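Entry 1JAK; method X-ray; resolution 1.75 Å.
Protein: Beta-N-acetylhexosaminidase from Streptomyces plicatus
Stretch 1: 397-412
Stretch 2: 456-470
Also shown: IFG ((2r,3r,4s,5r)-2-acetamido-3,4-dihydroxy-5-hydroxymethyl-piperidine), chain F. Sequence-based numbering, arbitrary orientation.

Stretch 1, residues 397-412: RTYLDMKYTKDTPLGL
Stretch 2 456-470: DQLDYMAFPRLPGVA

The strongest polar links between the stretches converge on Arg465 and Tyr404. Arg465 (chi1 m, chi2 t, chi3 m) sends its guanidinium across to the carbonyl of Met402, donating from NH1 to Met402 O at 2.9 Å and from NH2 to the same oxygen at 3.0 Å. Arginine suits this place because its planar fork can hold one carbonyl between two N-H groups while serving another: Arg465 NH2 also donates to Met461 O, 3.1 Å away and almost linear, tying the side chain back to the preceding helix of its own stretch. Tyr399 O lies over one face of the guanidinium and Tyr404 CE1 over the opposite face, with Tyr404 CE1 3.2 Å from Arg465 NE.

Tyr404 (chi1 m, chi2 -78°) reaches the other way. Its CA-to-CB bond points sideways, but the ring carries the hydroxyl to the end of the first helix, where Tyr404 OH donates to Tyr460 O at 2.7 Å. A water completes the junction. It donates to Tyr404 OH and to Met461 O, each 2.7 Å from the water oxygen, and accepts from Arg465 N at 3.0 Å and Arg465 NE at 2.8 Å. Tyrosine is apt here, its ring packing against apolar neighbours while its hydroxyl donates to the carbonyl of Tyr460 near the end of the helix.

Stretch 2 is a helix through Ala462, a break, and a second helical segment continuing through Ala470. Phe463 (phi/psi -103/143) leaves helical geometry and a cis peptide precedes Pro464. Stretch 1 has no regular helix or strand. A type I turn spans Tyr399 to Met402, closed by Met402 N to Tyr399 O at 3.1 Å; a second spans Thr405 to Thr408, closed by Thr408 N to Thr405 O at 3.1 Å. Leu412 folds back beside the first turn: Leu412 N donates to Asp401 O and Lys403 N to Leu412 O, both at 2.8 Å. In register, Leu400 CA lies 5.5 Å from Ala462 CA, and Thr398 CA 6.8 Å from Val469 CA. The stretches run in broadly opposite senses, contacts moving from Val469 back to Gln457 as stretch 1 goes from Thr398 to Leu410.

Around this polar centre the packing is largely apolar. Leu400 (m, t) fills the angle between the helices: its CD1 lies 4.3 Å from Ala462 CB and 4.0 Å from Leu466 CD1, and its CD2 3.7 Å from Arg465 CB. Farther along, Thr398 CG2 meets Val469 CG2 at 3.7 Å. Met461 (m, m, m) bends its flexible thioether into stretch 1, placing CE 3.5 Å from Met402 O and SD 4.1 Å from Leu410 CB. Gly411 CA is 4.0 Å from Met461 CE; a CB there would clash with that methyl, and the phi/psi of 84/-179 itself calls for glycine.

The edge of Tyr404 points toward the face of Tyr460 (chi1 t), with centroids 6.0 Å apart and planes at 86°. Leu410 (m, t) extends the apolar surface outward, its CD1 4.2 Å from Tyr460 CD2. Leu410 CD2 rests 3.8 Å from the amide nitrogen Gln457 NE2. The contact buries 837 Å² in total.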

# COMPACT_ATOMS: atom_id res chain seq x y z
N ARG A 397 -11.19 4.23 9.81
CA ARG A 397 -11.28 2.87 9.29
C ARG A 397 -9.93 2.29 8.87
O ARG A 397 -9.50 1.26 9.39
CB ARG A 397 -12.20 2.82 8.07
CG ARG A 397 -13.62 3.30 8.29
CD ARG A 397 -14.45 2.26 9.00
NE ARG A 397 -15.83 2.72 9.17
CZ ARG A 397 -16.81 1.97 9.65
NH1 ARG A 397 -16.57 0.71 10.01
NH2 ARG A 397 -18.03 2.48 9.79
N THR A 398 -9.27 2.95 7.92
CA THR A 398 -8.01 2.43 7.39
C THR A 398 -6.72 3.19 7.70
O THR A 398 -5.68 2.89 7.11
CB THR A 398 -8.11 2.25 5.86
OG1 THR A 398 -8.16 3.53 5.22
CG2 THR A 398 -9.37 1.47 5.50
N TYR A 399 -6.78 4.17 8.59
CA TYR A 399 -5.57 4.89 8.98
C TYR A 399 -4.88 3.99 10.00
O TYR A 399 -5.33 3.86 11.15
CB TYR A 399 -5.95 6.24 9.60
CG TYR A 399 -5.95 7.37 8.59
CD1 TYR A 399 -6.37 7.16 7.28
CD2 TYR A 399 -5.51 8.65 8.95
CE1 TYR A 399 -6.35 8.19 6.34
CE2 TYR A 399 -5.49 9.69 8.02
CZ TYR A 399 -5.90 9.45 6.71
OH TYR A 399 -5.85 10.45 5.78
N LEU A 400 -3.79 3.34 9.58
CA LEU A 400 -3.08 2.41 10.44
C LEU A 400 -2.33 3.02 11.62
O LEU A 400 -1.85 2.29 12.49
CB LEU A 400 -2.12 1.57 9.58
CG LEU A 400 -2.83 0.80 8.46
CD1 LEU A 400 -1.79 0.20 7.52
CD2 LEU A 400 -3.71 -0.31 9.05
N ASP A 401 -2.23 4.35 11.66
CA ASP A 401 -1.57 5.02 12.77
C ASP A 401 -2.55 5.26 13.91
O ASP A 401 -2.16 5.69 14.99
CB ASP A 401 -0.98 6.36 12.32
CG ASP A 401 -2.04 7.34 11.86
OD1 ASP A 401 -2.90 6.94 11.04
OD2 ASP A 401 -2.03 8.50 12.30
N MET A 402 -3.84 5.00 13.68
CA MET A 402 -4.83 5.23 14.72
C MET A 402 -4.83 4.13 15.78
O MET A 402 -4.74 2.94 15.46
CB MET A 402 -6.23 5.37 14.11
CG MET A 402 -7.10 6.44 14.77
SD MET A 402 -6.38 8.11 14.66
CE MET A 402 -6.33 8.33 12.87
N LYS A 403 -4.89 4.53 17.04
CA LYS A 403 -4.90 3.58 18.15
C LYS A 403 -6.06 2.60 18.09
O LYS A 403 -7.15 2.94 17.64
CB LYS A 403 -4.96 4.33 19.49
CG LYS A 403 -3.72 5.14 19.81
CD LYS A 403 -3.85 5.81 21.17
CE LYS A 403 -2.62 6.63 21.51
NZ LYS A 403 -2.74 7.27 22.85
N TYR A 404 -5.81 1.38 18.56
CA TYR A 404 -6.83 0.34 18.60
C TYR A 404 -7.78 0.63 19.75
O TYR A 404 -9.00 0.45 19.64
CB TYR A 404 -6.19 -1.02 18.85
CG TYR A 404 -5.17 -1.44 17.82
CD1 TYR A 404 -5.58 -1.95 16.58
CD2 TYR A 404 -3.81 -1.35 18.08
CE1 TYR A 404 -4.65 -2.37 15.64
CE2 TYR A 404 -2.87 -1.77 17.15
CZ TYR A 404 -3.29 -2.28 15.93
OH TYR A 404 -2.37 -2.73 15.02
N THR A 405 -7.21 1.07 20.87
CA THR A 405 -7.96 1.41 22.07
C THR A 405 -7.21 2.52 22.79
O THR A 405 -6.11 2.91 22.38
CB THR A 405 -8.06 0.22 23.05
OG1 THR A 405 -6.78 -0.03 23.64
CG2 THR A 405 -8.56 -1.03 22.34
N LYS A 406 -7.79 3.03 23.87
CA LYS A 406 -7.17 4.10 24.63
C LYS A 406 -5.83 3.68 25.24
O LYS A 406 -5.04 4.53 25.63
CB LYS A 406 -8.10 4.58 25.74
CG LYS A 406 -8.37 3.55 26.82
CD LYS A 406 -9.28 4.12 27.90
CE LYS A 406 -9.45 3.16 29.07
NZ LYS A 406 -10.06 1.87 28.65
N ASP A 407 -5.57 2.38 25.29
CA ASP A 407 -4.33 1.89 25.88
C ASP A 407 -3.20 1.56 24.89
O ASP A 407 -2.12 1.16 25.31
CB ASP A 407 -4.61 0.68 26.77
CG ASP A 407 -5.48 1.03 27.97
OD1 ASP A 407 -5.17 2.03 28.66
OD2 ASP A 407 -6.48 0.32 28.21
N THR A 408 -3.46 1.73 23.60
CA THR A 408 -2.44 1.46 22.59
C THR A 408 -1.25 2.39 22.87
O THR A 408 -1.43 3.61 22.97
CB THR A 408 -3.00 1.70 21.18
OG1 THR A 408 -4.12 0.84 20.96
CG2 THR A 408 -1.94 1.42 20.12
N PRO A 409 -0.04 1.83 23.02
CA PRO A 409 1.20 2.57 23.31
C PRO A 409 1.78 3.46 22.21
O PRO A 409 2.69 4.25 22.46
CB PRO A 409 2.16 1.46 23.73
CG PRO A 409 1.73 0.33 22.87
CD PRO A 409 0.22 0.38 22.97
N LEU A 410 1.27 3.31 20.99
CA LEU A 410 1.73 4.11 19.86
C LEU A 410 0.49 4.62 19.12
O LEU A 410 -0.63 4.29 19.49
CB LEU A 410 2.55 3.23 18.91
CG LEU A 410 3.84 2.62 19.44
CD1 LEU A 410 4.33 1.54 18.49
CD2 LEU A 410 4.90 3.70 19.61
N GLY A 411 0.71 5.43 18.09
CA GLY A 411 -0.41 5.94 17.32
C GLY A 411 -1.14 7.17 17.85
O GLY A 411 -0.79 7.72 18.90
N LEU A 412 -2.17 7.58 17.11
CA LEU A 412 -2.96 8.75 17.46
C LEU A 412 -4.41 8.39 17.77
O LEU A 412 -4.85 7.26 17.53
CB LEU A 412 -2.91 9.77 16.32
CG LEU A 412 -1.51 10.27 15.96
CD1 LEU A 412 -1.61 11.31 14.86
CD2 LEU A 412 -0.83 10.87 17.19
N ASP A 456 9.81 -2.15 13.46
CA ASP A 456 8.98 -2.98 14.33
C ASP A 456 7.72 -2.24 14.76
O ASP A 456 6.66 -2.85 14.92
CB ASP A 456 9.77 -3.43 15.57
CG ASP A 456 10.91 -4.36 15.23
OD1 ASP A 456 10.84 -5.03 14.17
OD2 ASP A 456 11.87 -4.45 16.02
N GLN A 457 7.83 -0.93 14.96
CA GLN A 457 6.67 -0.13 15.35
C GLN A 457 5.71 -0.04 14.17
O GLN A 457 4.49 -0.02 14.34
CB GLN A 457 7.11 1.26 15.81
CG GLN A 457 8.02 1.23 17.03
CD GLN A 457 8.39 2.61 17.52
OE1 GLN A 457 8.58 3.53 16.73
NE2 GLN A 457 8.51 2.75 18.84
N LEU A 458 6.26 0.03 12.96
CA LEU A 458 5.42 0.08 11.77
C LEU A 458 4.59 -1.21 11.73
O LEU A 458 3.39 -1.17 11.46
CB LEU A 458 6.26 0.18 10.50
CG LEU A 458 7.09 1.44 10.30
CD1 LEU A 458 7.81 1.36 8.96
CD2 LEU A 458 6.20 2.68 10.35
N ASP A 459 5.23 -2.34 12.00
CA ASP A 459 4.52 -3.62 11.98
C ASP A 459 3.38 -3.69 13.00
O ASP A 459 2.28 -4.13 12.68
CB ASP A 459 5.47 -4.80 12.25
CG ASP A 459 6.39 -5.11 11.08
OD1 ASP A 459 6.01 -4.85 9.92
OD2 ASP A 459 7.50 -5.64 11.33
N TYR A 460 3.66 -3.26 14.23
CA TYR A 460 2.66 -3.30 15.29
C TYR A 460 1.39 -2.52 14.97
O TYR A 460 0.29 -2.92 15.35
CB TYR A 460 3.27 -2.80 16.60
CG TYR A 460 2.29 -2.82 17.75
CD1 TYR A 460 1.99 -4.01 18.42
CD2 TYR A 460 1.65 -1.65 18.16
CE1 TYR A 460 1.06 -4.03 19.46
CE2 TYR A 460 0.72 -1.66 19.19
CZ TYR A 460 0.43 -2.85 19.84
OH TYR A 460 -0.49 -2.84 20.86
N MET A 461 1.54 -1.40 14.25
CA MET A 461 0.39 -0.58 13.90
C MET A 461 -0.24 -1.02 12.57
O MET A 461 -1.44 -0.85 12.36
CB MET A 461 0.79 0.90 13.83
CG MET A 461 1.20 1.49 15.18
SD MET A 461 -0.01 1.21 16.50
CE MET A 461 -1.35 2.31 16.00
N ALA A 462 0.56 -1.61 11.69
CA ALA A 462 0.05 -2.07 10.40
C ALA A 462 -0.70 -3.39 10.54
O ALA A 462 -1.72 -3.60 9.88
CB ALA A 462 1.19 -2.21 9.40
N PHE A 463 -0.20 -4.28 11.39
CA PHE A 463 -0.84 -5.58 11.60
C PHE A 463 -1.60 -5.59 12.92
O PHE A 463 -1.10 -5.10 13.94
CB PHE A 463 0.22 -6.69 11.60
CG PHE A 463 0.88 -6.90 10.27
CD1 PHE A 463 1.93 -6.09 9.86
CD2 PHE A 463 0.44 -7.91 9.42
CE1 PHE A 463 2.54 -6.28 8.62
CE2 PHE A 463 1.05 -8.11 8.18
CZ PHE A 463 2.10 -7.29 7.78
N PRO A 464 -2.77 -6.25 12.96
CA PRO A 464 -3.45 -7.02 11.92
C PRO A 464 -4.48 -6.36 11.00
O PRO A 464 -5.22 -7.06 10.32
CB PRO A 464 -4.11 -8.13 12.73
CG PRO A 464 -4.63 -7.35 13.91
CD PRO A 464 -3.47 -6.40 14.25
N ARG A 465 -4.53 -5.03 10.95
CA ARG A 465 -5.52 -4.37 10.09
C ARG A 465 -5.16 -4.32 8.61
O ARG A 465 -6.04 -4.24 7.75
CB ARG A 465 -5.80 -2.96 10.62
CG ARG A 465 -6.49 -2.95 11.98
CD ARG A 465 -6.60 -1.54 12.57
NE ARG A 465 -5.29 -0.94 12.81
CZ ARG A 465 -5.09 0.18 13.50
NH1 ARG A 465 -6.12 0.84 14.03
NH2 ARG A 465 -3.86 0.64 13.67
N LEU A 466 -3.86 -4.38 8.30
CA LEU A 466 -3.40 -4.32 6.91
C LEU A 466 -4.05 -5.34 5.97
O LEU A 466 -4.48 -5.00 4.87
CB LEU A 466 -1.88 -4.46 6.86
CG LEU A 466 -1.21 -4.31 5.49
CD1 LEU A 466 -1.32 -2.87 5.01
CD2 LEU A 466 0.25 -4.73 5.59
N PRO A 467 -4.12 -6.62 6.38
CA PRO A 467 -4.73 -7.63 5.51
C PRO A 467 -6.21 -7.35 5.22
O PRO A 467 -6.71 -7.62 4.13
CB PRO A 467 -4.55 -8.94 6.29
CG PRO A 467 -3.35 -8.67 7.15
CD PRO A 467 -3.56 -7.25 7.59
N GLY A 468 -6.89 -6.79 6.22
CA GLY A 468 -8.31 -6.49 6.08
C GLY A 468 -8.61 -5.47 4.99
O GLY A 468 -9.56 -5.65 4.22
N VAL A 469 -7.82 -4.41 4.92
CA VAL A 469 -8.04 -3.39 3.90
C VAL A 469 -7.74 -3.98 2.52
O VAL A 469 -8.38 -3.62 1.53
CB VAL A 469 -7.17 -2.15 4.15
CG1 VAL A 469 -7.50 -1.06 3.13
CG2 VAL A 469 -7.39 -1.65 5.57
N ALA A 470 -6.77 -4.88 2.46
CA ALA A 470 -6.42 -5.53 1.20
C ALA A 470 -7.62 -6.35 0.73
O ALA A 470 -7.93 -6.39 -0.46
CB ALA A 470 -5.20 -6.43 1.39
N1 IFG F . -3.98 13.98 8.89
C2 IFG F . -2.85 14.37 8.01
C3 IFG F . -1.59 13.41 8.05
C4 IFG F . -1.27 12.86 9.46
C5 IFG F . -2.54 12.25 10.04
C6 IFG F . -2.39 11.61 11.42
C7 IFG F . -4.03 13.47 6.05
C8 IFG F . -4.53 13.47 4.63
C9 IFG F . -3.70 13.25 10.14
N2 IFG F . -3.33 14.49 6.61
O7 IFG F . -4.30 12.48 6.72
O3 IFG F . -0.46 14.09 7.54
O4 IFG F . -0.85 13.95 10.28
O6 IFG F . -3.42 10.66 11.67
O HOH W 1 -3.21 -2.86 12.50
O HOH W 2 -3.46 -1.57 21.86